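Local coordinates for protein OR486 (Synthetic construct, PDB 4R80) that has no known natural function, being a de novo designed beta-sheet protein built to adopt the cystatin fold, a helix packed on an antiparallel sheet, at residues V28-V33 with V42-T47. Residues are numbered along the deposited sequence; the frame is centred on the assembly and turned at random.
Sequences VQVRRV and VELEIT
Opposite Glu43 stand two residues, Arg31 and Arg32: a classic beta bulge in the antiparallel hairpin of strands 28-36 and 39-48, part of the designed cystatin-fold sheet. Glu43 O takes the amides of both arginines: Arg31 N at 2.8 Å, and Arg32 N by a weak bond. In return, Glu43 N bonds to Arg32 O at 2.9 Å, almost straight at 177°. Beyond the bulge, Glu45 N bonds to Gln29 O.

Val28, Val30, Val33, Val42, Leu44 and Ile46 share one face, on the side of helix 4-22, where Val28 meets Leu20. Leu44 CD2 touches both Val28 CG1, at 3.5 Å, and Val30 CG2. Val30 CG1 touches Val42 CG1 at 3.7 Å.

Gln29, Arg32, Glu43 and Glu45 lie on the other face. At its guanidinium edge, Arg32 NE makes a weak bond to Glu43 OE2 at 3.3 Å, within a salt bridge. An alanine at Glu43 would probably leave the Arg32 guanidinium without its carboxylate mate and more free to turn, while the backbone bonds could remain. The Arg31 chain lies beside Glu45; their salt bridge is long, Arg31 NE to Glu45 OE1 3.8 Å, with the oxygen well out of the guanidinium plane.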
ATOM      1  N   VAL A  28      -4.061   8.723  -5.061  1.00 27.27           N
ATOM      2  CA  VAL A  28      -3.456   7.964  -3.977  1.00 24.63           C
ATOM      3  C   VAL A  28      -1.969   8.273  -3.843  1.00 30.73           C
ATOM      4  O   VAL A  28      -1.205   8.115  -4.794  1.00 36.63           O
ATOM      5  CB  VAL A  28      -3.622   6.452  -4.202  1.00 21.02           C
ATOM      6  CG1 VAL A  28      -3.035   5.685  -3.036  1.00 26.88           C
ATOM      7  CG2 VAL A  28      -5.091   6.100  -4.391  1.00 19.70           C
ATOM      8  N   GLN A  29      -1.564   8.717  -2.657  1.00 21.37           N
ATOM      9  CA  GLN A  29      -0.154   8.973  -2.389  1.00 27.91           C
ATOM     10  C   GLN A  29       0.392   7.994  -1.352  1.00 23.08           C
ATOM     11  O   GLN A  29      -0.291   7.644  -0.390  1.00 16.60           O
ATOM     12  CB  GLN A  29       0.061  10.421  -1.933  1.00 32.93           C
ATOM     13  CG  GLN A  29      -0.472  10.734  -0.541  1.00 34.47           C
ATOM     14  CD  GLN A  29       0.264  11.881   0.126  1.00 41.00           C
ATOM     15  OE1 GLN A  29       1.222  12.424  -0.423  1.00 54.61           O
ATOM     16  NE2 GLN A  29      -0.182  12.253   1.321  1.00 40.06           N
ATOM     17  N   VAL A  30       1.624   7.545  -1.568  1.00 25.60           N
ATOM     18  CA  VAL A  30       2.290   6.644  -0.635  1.00 19.10           C
ATOM     19  C   VAL A  30       3.201   7.444   0.284  1.00 16.98           C
ATOM     20  O   VAL A  30       4.057   8.194  -0.182  1.00 23.11           O
ATOM     21  CB  VAL A  30       3.125   5.583  -1.374  1.00 22.80           C
ATOM     22  CG1 VAL A  30       3.822   4.669  -0.379  1.00 20.60           C
ATOM     23  CG2 VAL A  30       2.246   4.779  -2.318  1.00 21.68           C
ATOM     24  N   ARG A  31       3.020   7.279   1.590  1.00 20.16           N
ATOM     25  CA  ARG A  31       3.761   8.084   2.552  1.00 18.01           C
ATOM     26  C   ARG A  31       4.944   7.353   3.174  1.00 11.26           C
ATOM     27  O   ARG A  31       5.940   7.980   3.534  1.00 16.09           O
ATOM     28  CB  ARG A  31       2.834   8.602   3.653  1.00 22.14           C
ATOM     29  CG  ARG A  31       1.788   9.583   3.162  1.00 26.59           C
ATOM     30  CD  ARG A  31       1.104  10.273   4.326  1.00 30.41           C
ATOM     31  NE  ARG A  31       2.045  11.034   5.145  1.00 41.16           N
ATOM     32  CZ  ARG A  31       2.408  12.289   4.897  1.00 44.94           C
ATOM     33  NH1 ARG A  31       1.910  12.932   3.848  1.00 39.49           N
ATOM     34  NH2 ARG A  31       3.269  12.904   5.696  1.00 37.67           N
ATOM     35  N   ARG A  32       4.838   6.037   3.303  1.00 13.70           N
ATOM     36  CA  ARG A  32       5.933   5.264   3.876  1.00 12.44           C
ATOM     37  C   ARG A  32       5.891   3.799   3.463  1.00 15.13           C
ATOM     38  O   ARG A  32       4.828   3.180   3.415  1.00 12.62           O
ATOM     39  CB  ARG A  32       5.958   5.389   5.401  1.00 21.41           C
ATOM     40  CG  ARG A  32       7.321   5.093   6.010  1.00 23.25           C
ATOM     41  CD  ARG A  32       7.315   5.280   7.517  1.00 32.65           C
ATOM     42  NE  ARG A  32       6.942   4.060   8.223  1.00 43.20           N
ATOM     43  CZ  ARG A  32       7.816   3.171   8.685  1.00 46.61           C
ATOM     44  NH1 ARG A  32       9.117   3.368   8.516  1.00 44.06           N
ATOM     45  NH2 ARG A  32       7.391   2.086   9.317  1.00 50.78           N
ATOM     46  N   VAL A  33       7.064   3.258   3.161  1.00 22.93           N
ATOM     47  CA  VAL A  33       7.205   1.843   2.866  1.00 21.15           C
ATOM     48  C   VAL A  33       8.205   1.243   3.843  1.00 18.72           C
ATOM     49  O   VAL A  33       9.317   1.747   3.995  1.00 23.67           O
ATOM     50  CB  VAL A  33       7.692   1.614   1.423  1.00 14.14           C
ATOM     51  CG1 VAL A  33       7.852   0.129   1.145  1.00 14.48           C
ATOM     52  CG2 VAL A  33       6.727   2.250   0.432  1.00 17.16           C
ATOM     53  N   VAL A  42       2.962  -0.902   3.551  1.00  9.53           N
ATOM     54  CA  VAL A  42       2.859   0.320   2.764  1.00 11.36           C
ATOM     55  C   VAL A  42       1.733   1.203   3.292  1.00 12.46           C
ATOM     56  O   VAL A  42       0.575   0.789   3.349  1.00 10.76           O
ATOM     57  CB  VAL A  42       2.612   0.014   1.277  1.00 16.45           C
ATOM     58  CG1 VAL A  42       2.581   1.302   0.471  1.00  6.95           C
ATOM     59  CG2 VAL A  42       3.680  -0.929   0.745  1.00  9.34           C
ATOM     60  N   GLU A  43       2.091   2.420   3.686  1.00 14.96           N
ATOM     61  CA  GLU A  43       1.132   3.383   4.205  1.00 15.29           C
ATOM     62  C   GLU A  43       0.734   4.362   3.107  1.00 11.07           C
ATOM     63  O   GLU A  43       1.589   5.014   2.507  1.00 15.45           O
ATOM     64  CB  GLU A  43       1.753   4.135   5.382  1.00 11.66           C
ATOM     65  CG  GLU A  43       2.142   3.230   6.540  1.00 24.83           C
ATOM     66  CD  GLU A  43       2.869   3.969   7.644  1.00 43.69           C
ATOM     67  OE1 GLU A  43       2.616   5.179   7.823  1.00 41.20           O
ATOM     68  OE2 GLU A  43       3.711   3.343   8.323  1.00 39.41           O
ATOM     69  N   LEU A  44      -0.566   4.467   2.847  1.00 13.91           N
ATOM     70  CA  LEU A  44      -1.064   5.363   1.809  1.00 15.06           C
ATOM     71  C   LEU A  44      -2.143   6.272   2.377  1.00 14.78           C
ATOM     72  O   LEU A  44      -2.816   5.927   3.347  1.00 13.95           O
ATOM     73  CB  LEU A  44      -1.619   4.572   0.618  1.00 12.11           C
ATOM     74  CG  LEU A  44      -0.738   3.469   0.026  1.00 11.51           C
ATOM     75  CD1 LEU A  44      -1.023   2.176   0.737  1.00  8.56           C
ATOM     76  CD2 LEU A  44      -0.972   3.303  -1.463  1.00 15.40           C
ATOM     77  N   GLU A  45      -2.302   7.444   1.759  1.00 23.39           N
ATOM     78  CA  GLU A  45      -3.299   8.413   2.193  1.00 20.10           C
ATOM     79  C   GLU A  45      -4.157   8.885   1.024  1.00 21.79           C
ATOM     80  O   GLU A  45      -3.650   9.193  -0.051  1.00 24.55           O
ATOM     81  CB  GLU A  45      -2.619   9.612   2.863  1.00 20.27           C
ATOM     82  CG  GLU A  45      -3.586  10.668   3.388  1.00 34.09           C
ATOM     83  CD  GLU A  45      -2.903  11.731   4.226  1.00 41.11           C
ATOM     84  OE1 GLU A  45      -1.711  11.555   4.545  1.00 47.28           O
ATOM     85  OE2 GLU A  45      -3.554  12.739   4.563  1.00 53.78           O
ATOM     86  N   ILE A  46      -5.468   8.940   1.254  1.00 38.86           N
ATOM     87  CA  ILE A  46      -6.416   9.465   0.277  1.00 31.32           C
ATOM     88  C   ILE A  46      -7.111  10.710   0.824  1.00 30.92           C
ATOM     89  O   ILE A  46      -7.558  10.729   1.971  1.00 44.07           O
ATOM     90  CB  ILE A  46      -7.476   8.409  -0.108  1.00 24.35           C
ATOM     91  CG1 ILE A  46      -6.810   7.172  -0.714  1.00 22.64           C
ATOM     92  CG2 ILE A  46      -8.486   8.977  -1.092  1.00 35.22           C
ATOM     93  CD1 ILE A  46      -7.791   6.146  -1.227  1.00 34.33           C
ATOM     94  N   THR A  47      -7.203  11.750  -0.002  1.00 32.51           N
ATOM     95  CA  THR A  47      -7.874  12.984   0.395  1.00 38.74           C
ATOM     96  C   THR A  47      -8.832  13.441  -0.697  1.00 42.99           C
ATOM     97  O   THR A  47      -8.437  14.061  -1.682  1.00 68.14           O
ATOM     98  CB  THR A  47      -6.874  14.119   0.701  1.00 45.68           C
ATOM     99  OG1 THR A  47      -6.030  13.732   1.792  1.00 43.78           O
ATOM    100  CG2 THR A  47      -7.617  15.399   1.077  1.00 32.41           C
TER